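Long-range contacts in peptidoglycan D,D-transpeptidase MrdA (PDB 7KIS), which probably cross-links the peptidoglycan of the bacterial cell wall as a penicillin-binding D,D-transpeptidase, and is seen here with a diazabicyclooctane-derived inhibitor: residues 381-386 with 519-524; 346-351 with 372-377. All coordinates share one frame; numbering follows the deposited sequence.

Contact 1 (381-386 with 519-524); sequences IYRSND and GARGTA. With C9D ((2S,5R)-1-formyl-N'-[(3R)-pyrrolidine-3-carbonyl]-5-[(sulfooxy)amino]piperidine-2-carbohydrazide), chain C.
Y382 meets G522 and T523 through its carbonyl, and this is the close part of the contact. Y382 O receives T523 N in a weak hydrogen bond (3.3 Å), while G522 CA points a hydrogen at that same oxygen in a CA-H...O contact of 3.4 Å. T523 also brings CG2 to 3.7 Å from Y382 O, and its OG1 is held by S539.

The other end is looser. With chi1 at 61°, CG of Y382 sits between its own N and carbonyl carbon, and the ring leads out to exposed R521. There R521 NH2 gives a weak bond to Y382 OH (2.7 Å), the hydroxyl lying at the guanidinium edge and the two planes only 23° apart. R383 NH1 comes next to R521 O, but the angle is too poor for a hydrogen bond.

S384 and D386 fit the SxN-type motif of the transpeptidases, here with Asp in last place; both reach K330. D386 OD2 takes a weak bond from inhibitor NAO (2.5 Å) and also receives W367 N, and T523 CB stands 3.4 Å from sulfate oxygen OAE. S384, D386 and T523 line the inhibitor pocket across weak polar links, consistent with the wider fold setting their spacing.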
ATOM      1  N   ILE A 381     -19.245  11.323  -3.721  1.00 31.13           N
ATOM      2  CA  ILE A 381     -17.838  11.119  -3.389  1.00 22.66           C
ATOM      3  C   ILE A 381     -17.366  12.134  -2.353  1.00 23.38           C
ATOM      4  O   ILE A 381     -16.824  11.759  -1.307  1.00 16.68           O
ATOM      5  CB  ILE A 381     -16.969  11.154  -4.659  1.00 23.07           C
ATOM      6  CG1 ILE A 381     -17.371  10.016  -5.603  1.00 27.91           C
ATOM      7  CG2 ILE A 381     -15.502  11.037  -4.288  1.00 28.90           C
ATOM      8  CD1 ILE A 381     -16.277   9.574  -6.554  1.00 29.94           C
ATOM      9  N   TYR A 382     -17.566  13.433  -2.608  1.00 27.71           N
ATOM     10  CA  TYR A 382     -17.041  14.424  -1.674  1.00 25.20           C
ATOM     11  C   TYR A 382     -17.859  14.528  -0.393  1.00 22.38           C
ATOM     12  O   TYR A 382     -17.436  15.223   0.536  1.00 24.01           O
ATOM     13  CB  TYR A 382     -16.913  15.806  -2.337  1.00 28.43           C
ATOM     14  CG  TYR A 382     -18.182  16.449  -2.870  1.00 26.05           C
ATOM     15  CD1 TYR A 382     -19.187  16.891  -2.012  1.00 22.73           C
ATOM     16  CD2 TYR A 382     -18.347  16.668  -4.231  1.00 25.30           C
ATOM     17  CE1 TYR A 382     -20.333  17.492  -2.501  1.00 24.33           C
ATOM     18  CE2 TYR A 382     -19.488  17.269  -4.728  1.00 29.63           C
ATOM     19  CZ  TYR A 382     -20.477  17.681  -3.860  1.00 34.59           C
ATOM     20  OH  TYR A 382     -21.613  18.280  -4.355  1.00 50.43           O
ATOM     21  N   ARG A 383     -19.011  13.864  -0.318  1.00 29.79           N
ATOM     22  CA  ARG A 383     -19.722  13.691   0.938  1.00 29.09           C
ATOM     23  C   ARG A 383     -19.683  12.258   1.445  1.00 26.78           C
ATOM     24  O   ARG A 383     -20.138  12.004   2.565  1.00 26.57           O
ATOM     25  CB  ARG A 383     -21.184  14.140   0.800  1.00 23.06           C
ATOM     26  CG  ARG A 383     -21.357  15.646   0.734  1.00 30.51           C
ATOM     27  CD  ARG A 383     -22.332  16.146   1.788  1.00 41.93           C
ATOM     28  NE  ARG A 383     -21.951  15.731   3.136  1.00 38.69           N
ATOM     29  CZ  ARG A 383     -21.064  16.369   3.892  1.00 44.08           C
ATOM     30  NH1 ARG A 383     -20.457  17.457   3.436  1.00 37.54           N
ATOM     31  NH2 ARG A 383     -20.781  15.920   5.107  1.00 42.03           N
ATOM     32  N   SER A 384     -19.125  11.335   0.669  1.00 29.01           N
ATOM     33  CA  SER A 384     -19.116   9.904   0.971  1.00 30.04           C
ATOM     34  C   SER A 384     -20.481   9.440   1.479  1.00 32.72           C
ATOM     35  O   SER A 384     -20.638   8.974   2.609  1.00 35.37           O
ATOM     36  CB  SER A 384     -18.016   9.574   1.978  1.00 21.10           C
ATOM     37  OG  SER A 384     -17.902   8.170   2.153  1.00 23.87           O
ATOM     38  N   ASN A 385     -21.473   9.549   0.602  1.00 31.17           N
ATOM     39  CA  ASN A 385     -22.815   9.097   0.929  1.00 30.10           C
ATOM     40  C   ASN A 385     -22.883   7.578   0.816  1.00 33.36           C
ATOM     41  O   ASN A 385     -22.395   6.997  -0.157  1.00 34.51           O
ATOM     42  CB  ASN A 385     -23.835   9.756   0.000  1.00 32.23           C
ATOM     43  CG  ASN A 385     -25.266   9.522   0.446  1.00 37.02           C
ATOM     44  OD1 ASN A 385     -25.882   8.520   0.082  1.00 29.36           O
ATOM     45  ND2 ASN A 385     -25.802  10.443   1.243  1.00 38.58           N
ATOM     46  N   ASP A 386     -23.487   6.933   1.814  1.00 35.19           N
ATOM     47  CA  ASP A 386     -23.562   5.477   1.796  1.00 26.80           C
ATOM     48  C   ASP A 386     -24.740   4.972   0.973  1.00 27.29           C
ATOM     49  O   ASP A 386     -24.634   3.921   0.334  1.00 32.76           O
ATOM     50  CB  ASP A 386     -23.643   4.929   3.223  1.00 31.93           C
ATOM     51  CG  ASP A 386     -22.433   5.298   4.061  1.00 29.70           C
ATOM     52  OD1 ASP A 386     -21.298   5.154   3.564  1.00 32.24           O
ATOM     53  OD2 ASP A 386     -22.616   5.736   5.216  1.00 34.69           O
ATOM     54  N   GLY A 519     -13.393  20.813  -2.177  1.00 29.41           N
ATOM     55  CA  GLY A 519     -14.759  21.255  -2.353  1.00 35.52           C
ATOM     56  C   GLY A 519     -15.284  22.009  -1.146  1.00 38.95           C
ATOM     57  O   GLY A 519     -14.825  21.843  -0.016  1.00 38.34           O
ATOM     58  N   ALA A 520     -16.280  22.861  -1.403  1.00 38.14           N
ATOM     59  CA  ALA A 520     -16.884  23.649  -0.335  1.00 33.99           C
ATOM     60  C   ALA A 520     -17.587  22.778   0.697  1.00 30.59           C
ATOM     61  O   ALA A 520     -17.817  23.234   1.823  1.00 31.22           O
ATOM     62  CB  ALA A 520     -17.866  24.665  -0.919  1.00 22.45           C
ATOM     63  N   ARG A 521     -17.936  21.540   0.339  1.00 32.16           N
ATOM     64  CA  ARG A 521     -18.598  20.611   1.246  1.00 33.69           C
ATOM     65  C   ARG A 521     -17.861  19.281   1.315  1.00 33.51           C
ATOM     66  O   ARG A 521     -18.469  18.243   1.585  1.00 32.83           O
ATOM     67  CB  ARG A 521     -20.041  20.372   0.818  1.00 33.75           C
ATOM     68  CG  ARG A 521     -21.054  21.320   1.405  1.00 39.54           C
ATOM     69  CD  ARG A 521     -22.390  20.946   0.838  1.00 46.06           C
ATOM     70  NE  ARG A 521     -22.208  20.417  -0.511  1.00 52.61           N
ATOM     71  CZ  ARG A 521     -23.133  20.457  -1.457  1.00 56.93           C
ATOM     72  NH1 ARG A 521     -24.306  20.995  -1.189  1.00 53.09           N
ATOM     73  NH2 ARG A 521     -22.890  19.957  -2.661  1.00 53.54           N
ATOM     74  N   GLY A 522     -16.553  19.295   1.084  1.00 34.48           N
ATOM     75  CA  GLY A 522     -15.784  18.075   1.175  1.00 24.12           C
ATOM     76  C   GLY A 522     -15.540  17.676   2.617  1.00 30.66           C
ATOM     77  O   GLY A 522     -15.497  18.508   3.522  1.00 39.89           O
ATOM     78  N   THR A 523     -15.392  16.368   2.831  1.00 28.71           N
ATOM     79  CA  THR A 523     -15.125  15.879   4.179  1.00 31.90           C
ATOM     80  C   THR A 523     -13.782  16.382   4.690  1.00 32.16           C
ATOM     81  O   THR A 523     -13.631  16.647   5.888  1.00 36.98           O
ATOM     82  CB  THR A 523     -15.169  14.351   4.206  1.00 25.38           C
ATOM     83  OG1 THR A 523     -14.205  13.828   3.284  1.00 27.27           O
ATOM     84  CG2 THR A 523     -16.554  13.853   3.822  1.00 18.24           C
ATOM     85  N   ALA A 524     -12.803  16.523   3.801  1.00 28.16           N
ATOM     86  CA  ALA A 524     -11.464  16.991   4.142  1.00 32.70           C
ATOM     87  C   ALA A 524     -11.199  18.373   3.554  1.00 34.62           C
ATOM     88  O   ALA A 524     -10.101  18.663   3.076  1.00 33.07           O
ATOM     89  CB  ALA A 524     -10.407  15.995   3.672  1.00 27.93           C
TER
HETATM   90  OAF C9D C 701     -13.190  10.981   6.998  1.00 62.07           O
HETATM   91  SAY C9D C 701     -14.668  10.677   7.183  1.00 68.73           S
HETATM   92  OAD C9D C 701     -15.020  10.613   8.654  1.00 59.99           O
HETATM   93  OAE C9D C 701     -15.309  11.872   6.512  1.00 50.66           O
HETATM   94  OAR C9D C 701     -15.099   9.232   6.405  1.00 42.22           O
HETATM   95  NAQ C9D C 701     -16.417   9.398   5.856  1.00 50.29           N
HETATM   96  CAU C9D C 701     -17.408   8.505   6.584  1.00 40.47           C
HETATM   97  CAJ C9D C 701     -16.761   7.948   7.796  1.00 45.30           C
HETATM   98  CB  C9D C 701     -17.583   6.922   8.469  1.00 36.09           C
HETATM   99  CAM C9D C 701     -17.927   7.432   5.626  1.00 38.86           C
HETATM  100  N   C9D C 701     -17.684   6.017   6.101  1.00 38.36           N
HETATM  101  CAG C9D C 701     -16.809   5.150   5.312  1.00 38.94           C
HETATM  102  OAA C9D C 701     -16.116   4.353   5.862  1.00 47.26           O
HETATM  103  CA  C9D C 701     -17.844   5.713   7.574  1.00 33.78           C
HETATM  104  C   C9D C 701     -19.253   5.218   7.858  1.00 30.33           C
HETATM  105  O   C9D C 701     -19.569   4.997   8.975  1.00 34.86           O
HETATM  106  NAP C9D C 701     -20.236   5.017   6.767  1.00 34.61           N
HETATM  107  NAO C9D C 701     -21.528   4.556   7.138  1.00 36.23           N
HETATM  108  CAS C9D C 701     -21.685   3.236   7.748  1.00 43.70           C
HETATM  109  OAB C9D C 701     -20.740   2.537   7.927  1.00 45.36           O
HETATM  110  CAV C9D C 701     -23.121   2.746   8.178  1.00 39.57           C
HETATM  111  CAI C9D C 701     -23.836   3.939   8.906  1.00 35.65           C
HETATM  112  CAH C9D C 701     -23.826   3.556  10.445  1.00 43.36           C
HETATM  113  NAN C9D C 701     -23.795   2.209  10.455  1.00 58.62           N
HETATM  114  CAL C9D C 701     -22.991   1.750   9.098  1.00 48.60           C

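Contact 2 (346-351 with 372-377); sequences TSRVFD and DGWVSL
The indole of W374 lies between F350 on one face and R348 on the other. F350 has CG anti to its backbone N (chi1 -168°), and its side chain crosses that of W374 at about a right angle, with the ring planes 64° apart, in an edge-to-face pair with F350 as the edge: CD1 is over the centre of the indole, and the centroids of the F350 ring and the W374 five-membered ring are 4.7 Å apart. F350 CB adds a CH-pi contact, 3.5 Å from the centroid of the six-membered ring. On the opposite face the R348 chain crosses obliquely, with CD against CE3 and NE offset toward the rim; its CZ is 5.3 Å from the six-membered centroid, at most a weak cation-pi attraction.

Beneath these groups runs an antiparallel ladder. V349 and V375 exchange bonds (V349 N to V375 O 2.9 Å, V375 N to V349 O 2.8 Å), F350 and W374 form the non-hydrogen-bonded pair, and D351 and G373 the next hydrogen-bonded pair (D351 N to G373 O 2.6 Å). D351 and D372 lie side by side and point the same way, OD2 to OD2 3.9 Å. D372 N reaches D351 OD2 (2.6 Å) from above the carboxylate plane, and N385 ND2 bonds to both carboxylates, which probably eases their repulsion.

V349 and V375 share the face that turns to helix 386-396, touching D391 and Y388 respectively. At the far end a water joins S347 O to L377 N, the latter weakly, where helix 377-382 begins; L377 itself packs on helix 330-340.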
ATOM      1  N   THR A 346     -24.515  11.705 -14.182  1.00 44.09           N
ATOM      2  CA  THR A 346     -25.488  12.667 -13.685  1.00 42.40           C
ATOM      3  C   THR A 346     -26.676  12.017 -12.992  1.00 37.59           C
ATOM      4  O   THR A 346     -27.432  12.719 -12.310  1.00 33.92           O
ATOM      5  CB  THR A 346     -25.992  13.564 -14.829  1.00 47.21           C
ATOM      6  OG1 THR A 346     -24.919  13.822 -15.742  1.00 54.47           O
ATOM      7  CG2 THR A 346     -26.501  14.896 -14.283  1.00 39.37           C
ATOM      8  N   SER A 347     -26.859  10.705 -13.142  1.00 38.53           N
ATOM      9  CA  SER A 347     -28.009  10.030 -12.551  1.00 48.44           C
ATOM     10  C   SER A 347     -28.036  10.226 -11.039  1.00 48.47           C
ATOM     11  O   SER A 347     -27.037  10.010 -10.349  1.00 37.16           O
ATOM     12  CB  SER A 347     -27.990   8.543 -12.899  1.00 37.80           C
ATOM     13  OG  SER A 347     -27.053   7.851 -12.105  1.00 37.06           O
ATOM     14  N   ARG A 348     -29.194  10.637 -10.535  1.00 44.93           N
ATOM     15  CA  ARG A 348     -29.378  11.049  -9.153  1.00 40.31           C
ATOM     16  C   ARG A 348     -30.067   9.977  -8.315  1.00 38.77           C
ATOM     17  O   ARG A 348     -30.737   9.077  -8.828  1.00 42.96           O
ATOM     18  CB  ARG A 348     -30.202  12.334  -9.109  1.00 34.38           C
ATOM     19  CG  ARG A 348     -31.467  12.220  -9.931  1.00 44.70           C
ATOM     20  CD  ARG A 348     -32.596  13.015  -9.332  1.00 48.88           C
ATOM     21  NE  ARG A 348     -32.557  14.405  -9.752  1.00 41.08           N
ATOM     22  CZ  ARG A 348     -33.337  14.904 -10.701  1.00 46.49           C
ATOM     23  NH1 ARG A 348     -34.211  14.124 -11.318  1.00 45.03           N
ATOM     24  NH2 ARG A 348     -33.246  16.179 -11.030  1.00 46.97           N
ATOM     25  N   VAL A 349     -29.889  10.099  -7.000  1.00 33.52           N
ATOM     26  CA  VAL A 349     -30.470   9.200  -6.008  1.00 36.19           C
ATOM     27  C   VAL A 349     -30.829  10.046  -4.793  1.00 32.59           C
ATOM     28  O   VAL A 349     -29.969  10.744  -4.248  1.00 42.70           O
ATOM     29  CB  VAL A 349     -29.510   8.065  -5.607  1.00 34.42           C
ATOM     30  CG1 VAL A 349     -29.925   7.460  -4.275  1.00 29.44           C
ATOM     31  CG2 VAL A 349     -29.465   6.995  -6.689  1.00 39.13           C
ATOM     32  N   PHE A 350     -32.091   9.996  -4.372  1.00 30.12           N
ATOM     33  CA  PHE A 350     -32.504  10.721  -3.178  1.00 31.56           C
ATOM     34  C   PHE A 350     -32.065   9.974  -1.928  1.00 38.21           C
ATOM     35  O   PHE A 350     -32.321   8.775  -1.786  1.00 39.47           O
ATOM     36  CB  PHE A 350     -34.017  10.930  -3.148  1.00 32.51           C
ATOM     37  CG  PHE A 350     -34.468  11.900  -2.094  1.00 27.85           C
ATOM     38  CD1 PHE A 350     -34.285  13.263  -2.264  1.00 31.81           C
ATOM     39  CD2 PHE A 350     -35.058  11.450  -0.925  1.00 24.22           C
ATOM     40  CE1 PHE A 350     -34.691  14.160  -1.294  1.00 31.57           C
ATOM     41  CE2 PHE A 350     -35.467  12.342   0.050  1.00 26.11           C
ATOM     42  CZ  PHE A 350     -35.282  13.699  -0.136  1.00 27.92           C
ATOM     43  N   ASP A 351     -31.397  10.688  -1.025  1.00 39.22           N
ATOM     44  CA  ASP A 351     -30.890  10.107   0.213  1.00 38.22           C
ATOM     45  C   ASP A 351     -31.752  10.570   1.380  1.00 35.52           C
ATOM     46  O   ASP A 351     -31.571  11.691   1.881  1.00 34.44           O
ATOM     47  CB  ASP A 351     -29.427  10.507   0.430  1.00 34.41           C
ATOM     48  CG  ASP A 351     -28.919  10.147   1.814  1.00 40.36           C
ATOM     49  OD1 ASP A 351     -29.365   9.122   2.371  1.00 40.85           O
ATOM     50  OD2 ASP A 351     -28.067  10.892   2.342  1.00 42.31           O
ATOM     51  N   ASP A 372     -28.666  13.354   2.782  1.00 36.11           N
ATOM     52  CA  ASP A 372     -28.037  14.402   1.991  1.00 36.44           C
ATOM     53  C   ASP A 372     -28.928  14.898   0.863  1.00 40.96           C
ATOM     54  O   ASP A 372     -28.492  15.743   0.073  1.00 48.28           O
ATOM     55  CB  ASP A 372     -26.702  13.908   1.420  1.00 34.63           C
ATOM     56  CG  ASP A 372     -25.566  14.028   2.416  1.00 46.14           C
ATOM     57  OD1 ASP A 372     -25.396  15.120   2.999  1.00 56.75           O
ATOM     58  OD2 ASP A 372     -24.843  13.029   2.620  1.00 41.54           O
ATOM     59  N   GLY A 373     -30.157  14.396   0.762  1.00 35.82           N
ATOM     60  CA  GLY A 373     -31.026  14.789  -0.331  1.00 37.32           C
ATOM     61  C   GLY A 373     -30.661  14.065  -1.616  1.00 32.85           C
ATOM     62  O   GLY A 373     -30.189  12.927  -1.607  1.00 36.76           O
ATOM     63  N   TRP A 374     -30.887  14.742  -2.738  1.00 34.71           N
ATOM     64  CA  TRP A 374     -30.494  14.191  -4.027  1.00 36.58           C
ATOM     65  C   TRP A 374     -28.977  14.223  -4.151  1.00 33.47           C
ATOM     66  O   TRP A 374     -28.350  15.269  -3.955  1.00 42.12           O
ATOM     67  CB  TRP A 374     -31.136  14.980  -5.166  1.00 40.86           C
ATOM     68  CG  TRP A 374     -32.633  14.931  -5.171  1.00 37.48           C
ATOM     69  CD1 TRP A 374     -33.485  15.916  -4.769  1.00 33.41           C
ATOM     70  CD2 TRP A 374     -33.456  13.841  -5.604  1.00 34.57           C
ATOM     71  NE1 TRP A 374     -34.787  15.507  -4.923  1.00 35.88           N
ATOM     72  CE2 TRP A 374     -34.797  14.236  -5.435  1.00 36.72           C
ATOM     73  CE3 TRP A 374     -33.190  12.567  -6.115  1.00 39.07           C
ATOM     74  CZ2 TRP A 374     -35.868  13.407  -5.760  1.00 42.42           C
ATOM     75  CZ3 TRP A 374     -34.254  11.747  -6.443  1.00 34.16           C
ATOM     76  CH2 TRP A 374     -35.576  12.168  -6.260  1.00 33.07           C
ATOM     77  N   VAL A 375     -28.382  13.079  -4.475  1.00 33.27           N
ATOM     78  CA  VAL A 375     -26.937  12.971  -4.628  1.00 46.02           C
ATOM     79  C   VAL A 375     -26.626  12.356  -5.984  1.00 44.60           C
ATOM     80  O   VAL A 375     -27.346  11.471  -6.463  1.00 35.00           O
ATOM     81  CB  VAL A 375     -26.292  12.150  -3.485  1.00 37.38           C
ATOM     82  CG1 VAL A 375     -26.700  12.707  -2.127  1.00 35.11           C
ATOM     83  CG2 VAL A 375     -26.659  10.678  -3.589  1.00 35.74           C
ATOM     84  N   SER A 376     -25.562  12.843  -6.610  1.00 40.06           N
ATOM     85  CA  SER A 376     -25.039  12.310  -7.854  1.00 37.07           C
ATOM     86  C   SER A 376     -23.654  11.726  -7.593  1.00 38.47           C
ATOM     87  O   SER A 376     -23.227  11.587  -6.440  1.00 38.60           O
ATOM     88  CB  SER A 376     -25.012  13.402  -8.927  1.00 27.52           C
ATOM     89  OG  SER A 376     -26.294  13.985  -9.091  1.00 38.41           O
ATOM     90  N   LEU A 377     -22.953  11.374  -8.673  1.00 38.65           N
ATOM     91  CA  LEU A 377     -21.631  10.765  -8.539  1.00 38.14           C
ATOM     92  C   LEU A 377     -20.692  11.655  -7.735  1.00 33.25           C
ATOM     93  O   LEU A 377     -20.054  11.200  -6.780  1.00 29.66           O
ATOM     94  CB  LEU A 377     -21.041  10.478  -9.919  1.00 39.91           C
ATOM     95  CG  LEU A 377     -19.529  10.242  -9.963  1.00 22.57           C
ATOM     96  CD1 LEU A 377     -19.187   8.949  -9.249  1.00 23.32           C
ATOM     97  CD2 LEU A 377     -19.029  10.215 -11.397  1.00 30.89           C
TER
HETATM   98  O   HOH W   1     -24.127   9.826 -10.903  1.00 27.49           O

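How the contacts relate
From the N terminus, the chain leaves helix 330-340 and enters 346-351, passes through the short strands 354-355 and 364-365, and returns at 372-377, where contact 2 closes a small loop of 20 residues. Helix 377-382 follows at once and delivers 381-386, the first half of contact 1. Its partner 519-524 arrives after 132 intervening residues, nearly half of them helical and very few in strands, just past helix 504-518. The two loops therefore follow one another in series, without nesting or crossing. N385 of contact 1 joins them through its side chain, tying the outlying strand pair to the inhibitor-pocket side of the transpeptidase domain.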